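Local coordinates for protein Ufm1-specific protease (Caenorhabditis elegans, PDB 5EJJ) that is a thiol protease that hydrolyses the peptide bond at the C-terminal glycine of the ubiquitin-like modifier UFM-1, removing it from target proteins, at residues A[465-469]-A[470-474]; A[480-483]-A[484-487]. One frame throughout, in Å; residues are numbered along the deposited sequence.

Interaction 1: residues A[465-469]-A[470-474]; sequences IATNS and GAEVV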
loop_
_atom_site.group_PDB
_atom_site.type_symbol
_atom_site.label_atom_id
_atom_site.label_comp_id
_atom_site.label_asym_id
_atom_site.label_seq_id
_atom_site.Cartn_x
_atom_site.Cartn_y
_atom_site.Cartn_z
ATOM N N ILE A 465 4.211 27.737 -10.357
ATOM C CA ILE A 465 3.512 28.770 -9.602
ATOM C C ILE A 465 4.532 29.792 -9.099
ATOM O O ILE A 465 5.374 29.485 -8.248
ATOM C CB ILE A 465 2.718 28.170 -8.423
ATOM C CG1 ILE A 465 1.374 27.626 -8.897
ATOM C CG2 ILE A 465 2.461 29.201 -7.352
ATOM C CD1 ILE A 465 0.558 27.046 -7.760
ATOM N N ALA A 466 4.459 31.005 -9.641
ATOM C CA ALA A 466 5.425 32.056 -9.316
ATOM C C ALA A 466 4.844 33.219 -8.494
ATOM O O ALA A 466 3.675 33.599 -8.625
ATOM C CB ALA A 466 6.097 32.558 -10.575
ATOM N N THR A 467 5.694 33.799 -7.662
ATOM C CA THR A 467 5.236 34.632 -6.571
ATOM C C THR A 467 6.161 35.835 -6.344
ATOM O O THR A 467 7.379 35.694 -6.405
ATOM C CB THR A 467 5.148 33.750 -5.301
ATOM O OG1 THR A 467 3.874 33.088 -5.259
ATOM C CG2 THR A 467 5.348 34.556 -4.050
ATOM N N ASN A 468 5.580 37.011 -6.089
ATOM C CA ASN A 468 6.362 38.226 -5.803
ATOM C C ASN A 468 6.822 38.327 -4.350
ATOM O O ASN A 468 7.877 38.883 -4.078
ATOM C CB ASN A 468 5.600 39.510 -6.187
ATOM C CG ASN A 468 5.354 39.637 -7.698
ATOM O OD1 ASN A 468 4.711 40.584 -8.157
ATOM N ND2 ASN A 468 5.853 38.678 -8.467
ATOM N N SER A 469 6.031 37.793 -3.425
ATOM C CA SER A 469 6.332 37.917 -2.000
ATOM C C SER A 469 5.990 36.662 -1.205
ATOM O O SER A 469 5.035 35.960 -1.524
ATOM C CB SER A 469 5.582 39.114 -1.398
ATOM O OG SER A 469 5.660 39.123 0.024
ATOM N N GLY A 470 6.747 36.410 -0.141
ATOM C CA GLY A 470 6.455 35.302 0.751
ATOM C C GLY A 470 5.024 35.278 1.258
ATOM O O GLY A 470 4.469 34.215 1.523
ATOM N N ALA A 471 4.416 36.450 1.394
ATOM C CA ALA A 471 3.023 36.510 1.804
ATOM C C ALA A 471 2.110 36.662 0.594
ATOM O O ALA A 471 1.026 37.223 0.694
ATOM C CB ALA A 471 2.799 37.629 2.806
ATOM N N GLU A 472 2.565 36.175 -0.554
ATOM C CA GLU A 472 1.686 35.998 -1.700
ATOM C C GLU A 472 1.565 34.499 -1.989
ATOM O O GLU A 472 0.839 34.078 -2.898
ATOM C CB GLU A 472 2.198 36.746 -2.928
ATOM C CG GLU A 472 1.130 36.929 -4.005
ATOM C CD GLU A 472 1.642 36.665 -5.424
ATOM O OE1 GLU A 472 2.229 37.602 -6.026
ATOM O OE2 GLU A 472 1.442 35.533 -5.940
ATOM N N VAL A 473 2.292 33.695 -1.214
ATOM C CA VAL A 473 2.173 32.245 -1.305
ATOM C C VAL A 473 0.727 31.942 -0.961
ATOM O O VAL A 473 0.043 31.187 -1.656
ATOM C CB VAL A 473 3.132 31.521 -0.318
ATOM C CG1 VAL A 473 2.871 30.033 -0.303
ATOM C CG2 VAL A 473 4.580 31.777 -0.687
ATOM N N VAL A 474 0.260 32.606 0.092
ATOM C CA VAL A 474 -1.089 32.436 0.615
ATOM C C VAL A 474 -2.212 32.693 -0.386
ATOM O O VAL A 474 -3.080 31.853 -0.565
ATOM C CB VAL A 474 -1.304 33.332 1.819
ATOM C CG1 VAL A 474 -2.579 32.923 2.533
ATOM C CG2 VAL A 474 -0.095 33.246 2.748
#

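Interaction 2: residues A[480-483]-A[484-487]; sequences LARH and FETS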
loop_
_atom_site.group_PDB
_atom_site.type_symbol
_atom_site.label_atom_id
_atom_site.label_comp_id
_atom_site.label_asym_id
_atom_site.label_seq_id
_atom_site.Cartn_x
_atom_site.Cartn_y
_atom_site.Cartn_z
ATOM N N LEU A 480 -2.923 25.661 -4.921
ATOM C CA LEU A 480 -1.980 24.748 -4.272
ATOM C C LEU A 480 -2.704 23.583 -3.572
ATOM O O LEU A 480 -2.210 22.446 -3.563
ATOM C CB LEU A 480 -1.093 25.505 -3.276
ATOM C CG LEU A 480 0.164 24.772 -2.790
ATOM C CD1 LEU A 480 1.145 24.554 -3.937
ATOM C CD2 LEU A 480 0.847 25.493 -1.635
ATOM N N ALA A 481 -3.865 23.873 -2.982
ATOM C CA ALA A 481 -4.754 22.832 -2.457
ATOM C C ALA A 481 -5.308 22.004 -3.614
ATOM O O ALA A 481 -5.317 20.776 -3.570
ATOM C CB ALA A 481 -5.891 23.449 -1.664
ATOM N N ARG A 482 -5.760 22.698 -4.651
ATOM C CA ARG A 482 -6.256 22.063 -5.859
ATOM C C ARG A 482 -5.232 21.086 -6.426
ATOM O O ARG A 482 -5.599 20.052 -6.983
ATOM C CB ARG A 482 -6.582 23.125 -6.905
ATOM C CG ARG A 482 -7.101 22.562 -8.208
ATOM C CD ARG A 482 -8.605 22.706 -8.296
ATOM N NE ARG A 482 -9.183 21.767 -9.255
ATOM C CZ ARG A 482 -9.786 20.629 -8.918
ATOM N NH1 ARG A 482 -9.903 20.281 -7.637
ATOM N NH2 ARG A 482 -10.278 19.841 -9.866
ATOM N N HIS A 483 -3.949 21.419 -6.294
ATOM C CA HIS A 483 -2.885 20.537 -6.774
ATOM C C HIS A 483 -2.921 19.230 -6.021
ATOM O O HIS A 483 -3.127 18.169 -6.617
ATOM C CB HIS A 483 -1.495 21.165 -6.606
ATOM C CG HIS A 483 -0.367 20.191 -6.786
ATOM N ND1 HIS A 483 -0.046 19.633 -8.009
ATOM C CD2 HIS A 483 0.509 19.668 -5.893
ATOM C CE1 HIS A 483 0.976 18.809 -7.858
ATOM N NE2 HIS A 483 1.334 18.815 -6.584
ATOM N N PHE A 484 -2.717 19.324 -4.709
ATOM C CA PHE A 484 -2.704 18.155 -3.829
ATOM C C PHE A 484 -3.933 17.235 -3.956
ATOM O O PHE A 484 -3.820 16.026 -3.793
ATOM C CB PHE A 484 -2.544 18.599 -2.384
ATOM C CG PHE A 484 -1.163 19.051 -2.036
ATOM C CD1 PHE A 484 -0.067 18.279 -2.350
ATOM C CD2 PHE A 484 -0.961 20.245 -1.369
ATOM C CE1 PHE A 484 1.210 18.697 -2.011
ATOM C CE2 PHE A 484 0.308 20.663 -1.025
ATOM C CZ PHE A 484 1.389 19.892 -1.344
ATOM N N GLU A 485 -5.101 17.800 -4.246
ATOM C CA GLU A 485 -6.309 17.000 -4.395
ATOM C C GLU A 485 -6.357 16.332 -5.770
ATOM O O GLU A 485 -7.254 15.552 -6.067
ATOM C CB GLU A 485 -7.559 17.862 -4.165
ATOM C CG GLU A 485 -8.694 17.161 -3.388
ATOM C CD GLU A 485 -9.625 16.310 -4.275
ATOM O OE1 GLU A 485 -10.125 16.836 -5.303
ATOM O OE2 GLU A 485 -9.864 15.119 -3.939
ATOM N N THR A 486 -5.382 16.628 -6.614
ATOM C CA THR A 486 -5.400 16.121 -7.980
ATOM C C THR A 486 -4.108 15.394 -8.296
ATOM O O THR A 486 -4.020 14.180 -8.178
ATOM C CB THR A 486 -5.575 17.261 -9.000
ATOM O OG1 THR A 486 -6.752 18.003 -8.680
ATOM C CG2 THR A 486 -5.707 16.702 -10.407
ATOM N N SER A 487 -3.099 16.150 -8.699
ATOM C CA SER A 487 -1.820 15.563 -9.025
ATOM C C SER A 487 -1.231 14.914 -7.770
ATOM O O SER A 487 -0.533 13.904 -7.850
ATOM C CB SER A 487 -0.889 16.629 -9.616
ATOM O OG SER A 487 -1.475 17.220 -10.770
#

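Interaction 1: residues A[465-469]-A[470-474]
Ser469 and Glu472 frame a type I beta turn, where the chain leaves strand 462-467 of the C78 peptidase domain and reverses toward the next helix. Gly470 and Ala471 hold the two middle positions, and Glu472 N closes the turn on Ser469 O at 2.7 Å, coming from above the carbonyl plane. The hydroxyl of Ser469 adds an ST turn inside the same residues: with OG anti to its own nitrogen and lying beside the carbonyl carbon (chi1 170°), Ser469 OG accepts a bond from Ala471 N at 3.3 Å. The same oxygen is also hydrogen-bonded to Lys548 O, so it joins this turn to the segment ahead of strand 552-557.

From the closing position of the turn the Glu472 side chain folds back over the end of the strand. Its CG stands anti to the backbone N, and a bend at chi2 brings the carboxylate round between Thr467 and Asn468. Along Asn468 it runs side by side, both side chains pointing the same way, while the amide and carboxylate planes differ by 57°. The carboxylate serves the Asn468 backbone rather than that amide: Asn468 N reaches Glu472 OE1 in a straight but weak hydrogen bond of 3.4 Å. Past Thr467 the glutamate slides in the opposite direction. The methyl CG2 of Thr467 lies 4.0 Å from Glu472 CB, so the aliphatic root of the glutamate is packed while its acidic end stays with polar groups.

Thr467 itself is buried, pairing its backbone with Tyr552 on the adjacent strand, and Val473 packs on Trp546 and Phe516. At the carboxylate's second oxygen, Glu472 OE2 lies 3.5 Å from Thr467 OG1.

Interaction 2: residues A[480-483]-A[484-487]
Thr486 folds back on Arg482 at the C-terminal end of helix 477-484, in the papain-like (clan CA) peptidase domain. Thr486 OG1 donates to Arg482 O at 2.9 Å, meeting the oxygen almost head-on, with a C=O...OG1 angle of 168°. The hydroxyl thus serves a carbonyl that the helical pattern would have offered to the backbone N of Thr486. Thr486 N instead bonds one residue along, to His483 O at 2.7 Å, making a type I turn over Phe484 and Glu485. Before it, the regular i to i+4 pattern survives as a bond from Glu485 N to Ala481 O and a weak one from Phe484 N to Leu480 O.

The same OG1 also sits over one face of the Arg482 guanidinium, toward its rim. Arg482 is bent at chi2, which carries its end back along the helix terminus toward this hydroxyl. Glu485 OE1 lies near the plane of the group, at its edge, 4.2 Å from Arg482 NH1: opposite charges that probably attract, but too far apart for a salt bridge.

On the buried side, His483 and Phe484 put their rings obliquely together, planes 56° apart, with His483 CD2 over one face of the phenyl ring and 3.8 Å from Phe484 CD1. Phe484 CD2 meanwhile lies 3.3 Å from Leu480 O.

Farther out, Phe484 packs on Val491, Ile502 and Thr373, so the last helical turn rests on three strands of the sheet. The imidazole is held by a hydrogen bond from NE2 to Thr489 O, in the loop before strand 491-494. Ser487 approaches the imidazole from that loop, its CB 3.4 Å from His483 CE1.

How the interactions relate
Interaction 1 closes just before helix 477-484, and interaction 2 spans that helix's last turn and the loop into strand 491-494, so the two bracket a single strand-helix-strand connection. The centres of interactions 1 and 2 are about 17 Å apart, and their nearest atoms are about 5 Å apart, without touching. Both belong to the C78 peptidase domain and to the surroundings of one antiparallel sheet: residues 465-467 pair with strand 552-557, whereas residues 480-487 lie against strands 371-374, 491-494 and 499-507. The turns thus stand at the two ends of helix 477-484, whose buried side chains lie on the sheet. Both lie away from the probable catalytic residues Cys396, Asp520 and His522.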